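Local coordinates for sucrose 6(F)-phosphate phosphorylase (Thermoanaerobacterium thermosaccharolyticum DSM 571, PDB 6S9V), which belongs to the alpha-amylase superfamily of carbohydrate-active enzymes, built on a TIM-barrel catalytic domain with an antiparallel beta sheet beside it, at residues D371-F383 with V433-N445. Residues are numbered along the deposited sequence; the frame is centred on the assembly and turned at random.
Sequences DDDAYLAARAIQF and VVQRLLKLIRFRN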
loop_
_atom_site.group_PDB
_atom_site.type_symbol
_atom_site.label_atom_id
_atom_site.label_comp_id
_atom_site.label_asym_id
_atom_site.label_seq_id
_atom_site.Cartn_x
_atom_site.Cartn_y
_atom_site.Cartn_z
ATOM N N ASP A 371 -22.777 -4.773 4.338
ATOM C CA ASP A 371 -23.730 -5.042 3.262
ATOM C C ASP A 371 -23.032 -5.930 2.240
ATOM O O ASP A 371 -22.255 -5.446 1.411
ATOM C CB ASP A 371 -24.164 -3.715 2.646
ATOM C CG ASP A 371 -25.235 -3.854 1.579
ATOM O OD1 ASP A 371 -25.368 -4.922 0.952
ATOM O OD2 ASP A 371 -25.899 -2.829 1.307
ATOM N N ASP A 372 -23.312 -7.237 2.294
ATOM C CA ASP A 372 -22.634 -8.193 1.416
ATOM C C ASP A 372 -22.753 -7.783 -0.043
ATOM O O ASP A 372 -21.780 -7.834 -0.803
ATOM C CB ASP A 372 -23.241 -9.589 1.572
ATOM C CG ASP A 372 -22.908 -10.252 2.893
ATOM O OD1 ASP A 372 -22.217 -9.645 3.729
ATOM O OD2 ASP A 372 -23.375 -11.398 3.097
ATOM N N ASP A 373 -23.971 -7.429 -0.465
ATOM C CA ASP A 373 -24.207 -7.112 -1.870
ATOM C C ASP A 373 -23.429 -5.872 -2.286
ATOM O O ASP A 373 -22.812 -5.851 -3.357
ATOM C CB ASP A 373 -25.712 -6.938 -2.097
ATOM C CG ASP A 373 -26.484 -8.254 -1.941
ATOM O OD1 ASP A 373 -25.895 -9.329 -2.168
ATOM O OD2 ASP A 373 -27.666 -8.220 -1.534
ATOM N N ALA A 374 -23.438 -4.831 -1.453
ATOM C CA ALA A 374 -22.663 -3.635 -1.760
ATOM C C ALA A 374 -21.169 -3.940 -1.773
ATOM O O ALA A 374 -20.417 -3.392 -2.594
ATOM C CB ALA A 374 -22.977 -2.539 -0.746
ATOM N N TYR A 375 -20.724 -4.826 -0.881
ATOM C CA TYR A 375 -19.311 -5.169 -0.819
ATOM C C TYR A 375 -18.879 -5.938 -2.062
ATOM O O TYR A 375 -17.815 -5.661 -2.629
ATOM C CB TYR A 375 -19.027 -5.983 0.440
ATOM C CG TYR A 375 -17.588 -6.393 0.559
ATOM C CD1 TYR A 375 -16.574 -5.447 0.475
ATOM C CD2 TYR A 375 -17.232 -7.720 0.748
ATOM C CE1 TYR A 375 -15.255 -5.810 0.580
ATOM C CE2 TYR A 375 -15.901 -8.090 0.860
ATOM C CZ TYR A 375 -14.918 -7.129 0.770
ATOM O OH TYR A 375 -13.586 -7.483 0.859
ATOM N N LEU A 376 -19.692 -6.897 -2.508
ATOM C CA LEU A 376 -19.389 -7.579 -3.763
ATOM C C LEU A 376 -19.432 -6.601 -4.934
ATOM O O LEU A 376 -18.619 -6.695 -5.859
ATOM C CB LEU A 376 -20.360 -8.735 -3.990
ATOM C CG LEU A 376 -19.907 -10.114 -3.510
ATOM C CD1 LEU A 376 -18.620 -10.562 -4.196
ATOM C CD2 LEU A 376 -19.711 -10.099 -2.014
ATOM N N ALA A 377 -20.362 -5.641 -4.901
ATOM C CA ALA A 377 -20.399 -4.612 -5.934
ATOM C C ALA A 377 -19.112 -3.796 -5.941
ATOM O O ALA A 377 -18.559 -3.501 -7.011
ATOM C CB ALA A 377 -21.615 -3.707 -5.737
ATOM N N ALA A 378 -18.607 -3.451 -4.750
ATOM C CA ALA A 378 -17.353 -2.719 -4.621
ATOM C C ALA A 378 -16.190 -3.469 -5.259
ATOM O O ALA A 378 -15.371 -2.879 -5.981
ATOM C CB ALA A 378 -17.066 -2.457 -3.142
ATOM N N ARG A 379 -16.073 -4.766 -4.969
ATOM C CA ARG A 379 -14.988 -5.559 -5.540
ATOM C C ARG A 379 -15.158 -5.722 -7.047
ATOM O O ARG A 379 -14.170 -5.741 -7.787
ATOM C CB ARG A 379 -14.923 -6.930 -4.857
ATOM C CG ARG A 379 -14.442 -6.871 -3.402
ATOM C CD ARG A 379 -12.942 -6.611 -3.309
ATOM N NE ARG A 379 -12.510 -6.619 -1.915
ATOM C CZ ARG A 379 -11.367 -6.117 -1.465
ATOM N NH1 ARG A 379 -10.495 -5.555 -2.297
ATOM N NH2 ARG A 379 -11.100 -6.170 -0.166
ATOM N N ALA A 380 -16.400 -5.866 -7.523
ATOM C CA ALA A 380 -16.620 -5.936 -8.965
ATOM C C ALA A 380 -16.144 -4.657 -9.647
ATOM O O ALA A 380 -15.441 -4.703 -10.669
ATOM C CB ALA A 380 -18.101 -6.185 -9.267
ATOM N N ILE A 381 -16.515 -3.502 -9.093
ATOM C CA ILE A 381 -16.026 -2.229 -9.614
ATOM C C ILE A 381 -14.504 -2.224 -9.628
ATOM O O ILE A 381 -13.873 -1.860 -10.627
ATOM C CB ILE A 381 -16.575 -1.054 -8.790
ATOM C CG1 ILE A 381 -18.091 -0.933 -8.941
ATOM C CG2 ILE A 381 -15.872 0.240 -9.214
ATOM C CD1 ILE A 381 -18.725 -0.039 -7.874
ATOM N N GLN A 382 -13.892 -2.617 -8.509
ATOM C CA GLN A 382 -12.435 -2.651 -8.438
ATOM C C GLN A 382 -11.854 -3.528 -9.539
ATOM O O GLN A 382 -10.921 -3.126 -10.244
ATOM C CB GLN A 382 -11.984 -3.167 -7.069
ATOM C CG GLN A 382 -10.470 -3.100 -6.888
ATOM C CD GLN A 382 -9.934 -4.076 -5.861
ATOM O OE1 GLN A 382 -10.677 -4.633 -5.055
ATOM N NE2 GLN A 382 -8.623 -4.270 -5.882
ATOM N N PHE A 383 -12.398 -4.736 -9.701
ATOM C CA PHE A 383 -11.822 -5.690 -10.640
ATOM C C PHE A 383 -12.071 -5.289 -12.091
ATOM O O PHE A 383 -11.300 -5.676 -12.977
ATOM C CB PHE A 383 -12.382 -7.088 -10.384
ATOM C CG PHE A 383 -12.019 -7.669 -9.033
ATOM C CD1 PHE A 383 -11.045 -7.087 -8.234
ATOM C CD2 PHE A 383 -12.667 -8.800 -8.564
ATOM C CE1 PHE A 383 -10.728 -7.622 -6.998
ATOM C CE2 PHE A 383 -12.347 -9.347 -7.331
ATOM C CZ PHE A 383 -11.381 -8.758 -6.544
ATOM N N VAL A 433 -20.572 -14.634 1.900
ATOM C CA VAL A 433 -19.977 -13.464 1.260
ATOM C C VAL A 433 -18.554 -13.765 0.798
ATOM O O VAL A 433 -18.117 -13.270 -0.250
ATOM C CB VAL A 433 -20.016 -12.240 2.200
ATOM C CG1 VAL A 433 -19.177 -12.485 3.455
ATOM C CG2 VAL A 433 -19.526 -10.996 1.458
ATOM N N VAL A 434 -17.818 -14.589 1.547
ATOM C CA VAL A 434 -16.456 -14.932 1.155
ATOM C C VAL A 434 -16.467 -15.874 -0.046
ATOM O O VAL A 434 -15.673 -15.719 -0.983
ATOM C CB VAL A 434 -15.699 -15.546 2.347
ATOM C CG1 VAL A 434 -14.316 -16.036 1.922
ATOM C CG2 VAL A 434 -15.586 -14.527 3.471
ATOM N N GLN A 435 -17.369 -16.856 -0.048
ATOM C CA GLN A 435 -17.460 -17.745 -1.202
ATOM C C GLN A 435 -17.854 -16.971 -2.458
ATOM O O GLN A 435 -17.344 -17.248 -3.551
ATOM C CB GLN A 435 -18.447 -18.879 -0.921
ATOM C CG GLN A 435 -17.915 -19.981 0.028
ATOM C CD GLN A 435 -16.661 -20.707 -0.489
ATOM O OE1 GLN A 435 -16.576 -21.080 -1.663
ATOM N NE2 GLN A 435 -15.689 -20.919 0.401
ATOM N N ARG A 436 -18.745 -15.982 -2.324
ATOM C CA ARG A 436 -19.081 -15.139 -3.471
ATOM C C ARG A 436 -17.872 -14.352 -3.953
ATOM O O ARG A 436 -17.660 -14.207 -5.162
ATOM C CB ARG A 436 -20.213 -14.176 -3.123
ATOM C CG ARG A 436 -21.549 -14.838 -2.901
ATOM C CD ARG A 436 -22.540 -13.831 -2.343
ATOM N NE ARG A 436 -22.858 -12.787 -3.309
ATOM C CZ ARG A 436 -23.527 -11.673 -3.017
ATOM N NH1 ARG A 436 -23.942 -11.448 -1.773
ATOM N NH2 ARG A 436 -23.784 -10.785 -3.970
ATOM N N LEU A 437 -17.081 -13.813 -3.021
ATOM C CA LEU A 437 -15.899 -13.049 -3.401
ATOM C C LEU A 437 -14.859 -13.933 -4.083
ATOM O O LEU A 437 -14.215 -13.506 -5.051
ATOM C CB LEU A 437 -15.298 -12.372 -2.172
ATOM C CG LEU A 437 -14.018 -11.559 -2.379
ATOM C CD1 LEU A 437 -14.157 -10.557 -3.524
ATOM C CD2 LEU A 437 -13.644 -10.848 -1.065
ATOM N N LEU A 438 -14.672 -15.157 -3.590
ATOM C CA LEU A 438 -13.699 -16.051 -4.207
ATOM C C LEU A 438 -14.102 -16.395 -5.637
ATOM O O LEU A 438 -13.246 -16.479 -6.526
ATOM C CB LEU A 438 -13.544 -17.316 -3.360
ATOM C CG LEU A 438 -12.915 -17.099 -1.972
ATOM C CD1 LEU A 438 -12.832 -18.397 -1.194
ATOM C CD2 LEU A 438 -11.531 -16.476 -2.089
ATOM N N LYS A 439 -15.402 -16.602 -5.879
ATOM C CA LYS A 439 -15.875 -16.877 -7.235
ATOM C C LYS A 439 -15.626 -15.683 -8.153
ATOM O O LYS A 439 -15.201 -15.846 -9.310
ATOM C CB LYS A 439 -17.363 -17.243 -7.204
ATOM C CG LYS A 439 -17.900 -17.718 -8.542
ATOM C CD LYS A 439 -19.342 -18.200 -8.447
ATOM C CE LYS A 439 -19.893 -18.546 -9.826
ATOM N NZ LYS A 439 -21.315 -19.007 -9.766
ATOM N N LEU A 440 -15.889 -14.475 -7.652
ATOM C CA LEU A 440 -15.632 -13.270 -8.429
ATOM C C LEU A 440 -14.148 -13.123 -8.727
ATOM O O LEU A 440 -13.765 -12.772 -9.850
ATOM C CB LEU A 440 -16.136 -12.037 -7.677
ATOM C CG LEU A 440 -15.883 -10.679 -8.340
ATOM C CD1 LEU A 440 -16.647 -10.584 -9.663
ATOM C CD2 LEU A 440 -16.254 -9.542 -7.408
ATOM N N ILE A 441 -13.294 -13.374 -7.730
ATOM C CA ILE A 441 -11.853 -13.282 -7.950
ATOM C C ILE A 441 -11.426 -14.238 -9.054
ATOM O O ILE A 441 -10.689 -13.865 -9.981
ATOM C CB ILE A 441 -11.090 -13.553 -6.641
ATOM C CG1 ILE A 441 -11.245 -12.375 -5.679
ATOM C CG2 ILE A 441 -9.631 -13.805 -6.939
ATOM C CD1 ILE A 441 -10.759 -12.673 -4.261
ATOM N N ARG A 442 -11.862 -15.496 -8.964
ATOM C CA ARG A 442 -11.456 -16.468 -9.971
ATOM C C ARG A 442 -11.991 -16.101 -11.350
ATOM O O ARG A 442 -11.310 -16.333 -12.359
ATOM C CB ARG A 442 -11.878 -17.880 -9.566
ATOM C CG ARG A 442 -11.097 -18.376 -8.346
ATOM C CD ARG A 442 -10.885 -19.882 -8.395
ATOM N NE ARG A 442 -12.054 -20.640 -8.003
ATOM C CZ ARG A 442 -12.214 -21.943 -8.209
ATOM N NH1 ARG A 442 -11.275 -22.668 -8.820
ATOM N NH2 ARG A 442 -13.329 -22.520 -7.794
ATOM N N PHE A 443 -13.192 -15.524 -11.424
ATOM C CA PHE A 443 -13.657 -15.017 -12.709
ATOM C C PHE A 443 -12.710 -13.951 -13.250
ATOM O O PHE A 443 -12.352 -13.967 -14.436
ATOM C CB PHE A 443 -15.069 -14.445 -12.606
ATOM C CG PHE A 443 -15.617 -13.988 -13.934
ATOM C CD1 PHE A 443 -16.176 -14.901 -14.814
ATOM C CD2 PHE A 443 -15.538 -12.658 -14.312
ATOM C CE1 PHE A 443 -16.664 -14.493 -16.060
ATOM C CE2 PHE A 443 -16.035 -12.240 -15.545
ATOM C CZ PHE A 443 -16.599 -13.160 -16.413
ATOM N N ARG A 444 -12.277 -13.026 -12.387
ATOM C CA ARG A 444 -11.348 -11.976 -12.803
ATOM C C ARG A 444 -9.991 -12.544 -13.221
ATOM O O ARG A 444 -9.291 -11.937 -14.048
ATOM C CB ARG A 444 -11.200 -10.961 -11.666
ATOM C CG ARG A 444 -10.193 -9.861 -11.895
ATOM C CD ARG A 444 -10.470 -9.045 -13.145
ATOM N NE ARG A 444 -9.519 -7.940 -13.247
ATOM C CZ ARG A 444 -8.238 -8.085 -13.581
ATOM N NH1 ARG A 444 -7.761 -9.288 -13.857
ATOM N NH2 ARG A 444 -7.434 -7.030 -13.632
ATOM N N ASN A 445 -9.591 -13.688 -12.658
ATOM C CA ASN A 445 -8.336 -14.319 -13.056
ATOM C C ASN A 445 -8.474 -15.174 -14.304
ATOM O O ASN A 445 -7.490 -15.368 -15.027
ATOM C CB ASN A 445 -7.788 -15.204 -11.938
ATOM C CG ASN A 445 -7.288 -14.404 -10.766
ATOM O OD1 ASN A 445 -7.019 -13.207 -10.892
ATOM N ND2 ASN A 445 -7.157 -15.059 -9.609
HETATM O O HOH W 1 -23.643 -12.878 0.761
HETATM O O HOH W 2 -22.282 -13.799 4.334
HETATM O O HOH W 3 -9.188 -4.642 -14.347
#
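Leu376 drops as a knob among Val433, Arg436, Leu437 and Leu440, its CD2 3.6 Å from Val433 CG2 and its CD1 over the backbone of Leu437. Phe383 enters the next hole: Leu440 CG lies at the ring edge, 3.7 Å from Phe383 CD2, and Ile441 CG1 comes within 3.6 Å of Phe383 CE2. Leu437 returns the packing; its CG, anti to the backbone N (chi1 178°), heads for the partner helix, CD1 packing on Arg379 CG and CD2 near Tyr375 CE2. Polar grips flank this core. Arg436 forms an end-on salt bridge, NH1 (2.9 Å) and NH2 (3.1 Å) reaching Asp373 OD1 from opposite faces of the carboxylate plane, the group planes 64° apart, while Leu376 CG covers one guanidinium face. Asp372, hydrogen-bonded to Tyr365, lays its carboxylate on Val433 and shares waters with Arg436 NH1 and Val433 N. Arg444 NE donates to Phe383 O (2.9 Å); a water joins that carbonyl to Arg444 NH2, also bonded to Asn19. Beyond, Arg379 holds Tyr375 OH, itself bonded to Gly395 O, and salt-bridges Asp307. The nearly parallel segments (18°) both touch sheet strands 473-480 and 485-491. The Val502 carboxylate also salt-bridges Arg436, probably stabilising its charge and linking both helices to the C-terminus.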